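Local coordinates for protein putative transcriptional regulator (Streptomyces coelicolor A3, PDB 2PQQ) that probably binds cAMP through this N-terminal domain and, in the full-length CRP-family protein, probably binds DNA to regulate transcription, at the interface of chains A and B. Coordinates in Å, arbitrary orientation; residue numbers count along the deposited sequence, not the author numbering. Chains: chain A/B, Putative transcriptional regulator.

The interface of chains A and B. Residues chain A 133-134, 137; chain B 83, 132-133, 136.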
ATOM      1  N   LEU A 133       8.882  -6.335   3.362  1.00 43.87           N
ATOM      2  CA  LEU A 133       9.007  -5.238   2.407  1.00 44.37           C
ATOM      3  C   LEU A 133       8.705  -5.750   0.993  1.00 44.77           C
ATOM      4  O   LEU A 133       8.097  -5.043   0.162  1.00 44.93           O
ATOM      5  CB  LEU A 133      10.396  -4.593   2.518  1.00 43.95           C
ATOM      6  CG  LEU A 133      10.664  -3.339   1.687  1.00 44.45           C
ATOM      7  CD1 LEU A 133       9.764  -2.191   2.089  1.00 42.90           C
ATOM      8  CD2 LEU A 133      12.128  -2.943   1.802  1.00 44.21           C
ATOM      9  N   ARG A 134       9.080  -7.004   0.753  1.00 45.51           N
ATOM     10  CA  ARG A 134       8.757  -7.710  -0.482  1.00 46.27           C
ATOM     11  C   ARG A 134       7.255  -7.908  -0.670  1.00 46.94           C
ATOM     12  O   ARG A 134       6.712  -7.565  -1.725  1.00 47.17           O
ATOM     13  CB  ARG A 134       9.508  -9.050  -0.537  1.00 46.47           C
ATOM     14  CG  ARG A 134       8.857 -10.135  -1.394  1.00 47.92           C
ATOM     15  CD  ARG A 134       9.890 -10.883  -2.219  1.00 50.93           C
ATOM     16  NE  ARG A 134      10.371 -12.110  -1.584  1.00 52.91           N
ATOM     17  CZ  ARG A 134      11.260 -12.937  -2.139  1.00 53.93           C
ATOM     18  NH1 ARG A 134      11.778 -12.666  -3.333  1.00 53.77           N
ATOM     19  NH2 ARG A 134      11.641 -14.038  -1.497  1.00 54.41           N
ATOM     20  N   ASN A 137       5.459  -4.498  -1.271  1.00 53.87           N
ATOM     21  CA  ASN A 137       5.655  -3.933  -2.595  1.00 54.99           C
ATOM     22  C   ASN A 137       5.225  -4.851  -3.742  1.00 55.35           C
ATOM     23  O   ASN A 137       4.595  -4.389  -4.693  1.00 55.41           O
ATOM     24  CB  ASN A 137       7.088  -3.401  -2.757  1.00 55.21           C
ATOM     25  CG  ASN A 137       7.334  -2.097  -1.960  1.00 56.57           C
ATOM     26  OD1 ASN A 137       8.373  -1.942  -1.298  1.00 57.87           O
ATOM     27  ND2 ASN A 137       6.373  -1.157  -2.025  1.00 57.47           N
TER
ATOM     28  N   LEU B  83      16.307  -6.765  -3.016  1.00 36.73           N
ATOM     29  CA  LEU B  83      15.891  -7.613  -1.899  1.00 37.45           C
ATOM     30  C   LEU B  83      16.293  -9.091  -1.987  1.00 38.02           C
ATOM     31  O   LEU B  83      16.169  -9.836  -0.995  1.00 37.70           O
ATOM     32  CB  LEU B  83      14.390  -7.456  -1.603  1.00 37.13           C
ATOM     33  CG  LEU B  83      13.983  -6.053  -1.118  1.00 38.17           C
ATOM     34  CD1 LEU B  83      12.467  -5.994  -0.909  1.00 39.26           C
ATOM     35  CD2 LEU B  83      14.720  -5.609   0.139  1.00 38.64           C
ATOM     36  N   ARG B 132      12.549   1.863   4.707  1.00 42.01           N
ATOM     37  CA  ARG B 132      11.646   1.552   3.594  1.00 43.91           C
ATOM     38  C   ARG B 132      10.340   0.879   4.054  1.00 44.49           C
ATOM     39  O   ARG B 132       9.252   1.307   3.672  1.00 44.29           O
ATOM     40  CB  ARG B 132      12.356   0.700   2.540  1.00 44.21           C
ATOM     41  CG  ARG B 132      13.401   1.474   1.723  1.00 46.85           C
ATOM     42  CD  ARG B 132      13.807   0.735   0.469  1.00 51.86           C
ATOM     43  NE  ARG B 132      12.648   0.292  -0.315  1.00 55.37           N
ATOM     44  CZ  ARG B 132      12.721  -0.375  -1.465  1.00 57.59           C
ATOM     45  NH1 ARG B 132      13.905  -0.676  -1.997  1.00 59.21           N
ATOM     46  NH2 ARG B 132      11.606  -0.744  -2.091  1.00 58.90           N
ATOM     47  N   LEU B 133      10.462  -0.155   4.888  1.00 45.10           N
ATOM     48  CA  LEU B 133       9.302  -0.850   5.458  1.00 45.87           C
ATOM     49  C   LEU B 133       8.390   0.083   6.241  1.00 47.03           C
ATOM     50  O   LEU B 133       7.155  -0.015   6.160  1.00 46.75           O
ATOM     51  CB  LEU B 133       9.749  -2.016   6.338  1.00 45.36           C
ATOM     52  CG  LEU B 133       8.654  -3.003   6.746  1.00 44.50           C
ATOM     53  CD1 LEU B 133       7.822  -3.445   5.541  1.00 44.85           C
ATOM     54  CD2 LEU B 133       9.257  -4.193   7.461  1.00 42.79           C
ATOM     55  N   THR B 136       6.187   2.124   3.836  1.00 55.12           N
ATOM     56  CA  THR B 136       5.244   1.251   3.134  1.00 56.65           C
ATOM     57  C   THR B 136       3.976   0.947   3.936  1.00 57.26           C
ATOM     58  O   THR B 136       2.886   1.360   3.530  1.00 57.42           O
ATOM     59  CB  THR B 136       5.855  -0.097   2.698  1.00 56.79           C
ATOM     60  OG1 THR B 136       6.297  -0.818   3.851  1.00 57.99           O
ATOM     61  CG2 THR B 136       6.998   0.084   1.685  1.00 58.06           C
TER
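A:Leu133 sets its two methyl branches against B:Leu133, B:Thr136 and B:Arg132 of helix 119-139, where the long C-terminal helices of two CRP-family cyclic nucleotide-binding domains pair about a two-fold axis, the pairing by which CRP-type regulators dimerise, and probably the biological dimer here. Apolar packing centres on this leucine, which has 81 Å² hidden by the partner. With CG anti to the backbone N (chi1 -174°), CD1 reaches the helix surface itself, 3.7 Å from B:Leu133 CA, and also meets B:Thr136 CG2 at 3.6 Å. The other branch, CD2, packs on the aliphatic root of B:Arg132, 3.7 Å from its CB, and lies over one face of the guanidinium near its rim. From the 3-10 helix 82-85, B:Leu83 closes the opposite flank: its CD2 is 4.1 Å from A:Leu133 CD2, the two side chains crossing at about a right angle, while its CD1 faces the backbone of A:Arg134. B:Leu133 answers with CD1 3.8 Å from A:Leu133 CA.

The polar groups approach more loosely. A:Asn137 OD1 stands 3.5 Å from B:Arg132 NH2, a proximity too long to count as a hydrogen bond, with amide and guanidinium planes 42° apart. Within chain B, the hydroxyl OG1 of B:Thr136 donates to B:Leu133 O at 2.6 Å, tilted 29° from the carbonyl plane; this ties the hydroxyl to its own helix and leaves CG2 directed at A:Leu133. A serine here lacks CG2, and would probably leave A:Leu133 CD1 without its methyl partner, opening a gap between the helices.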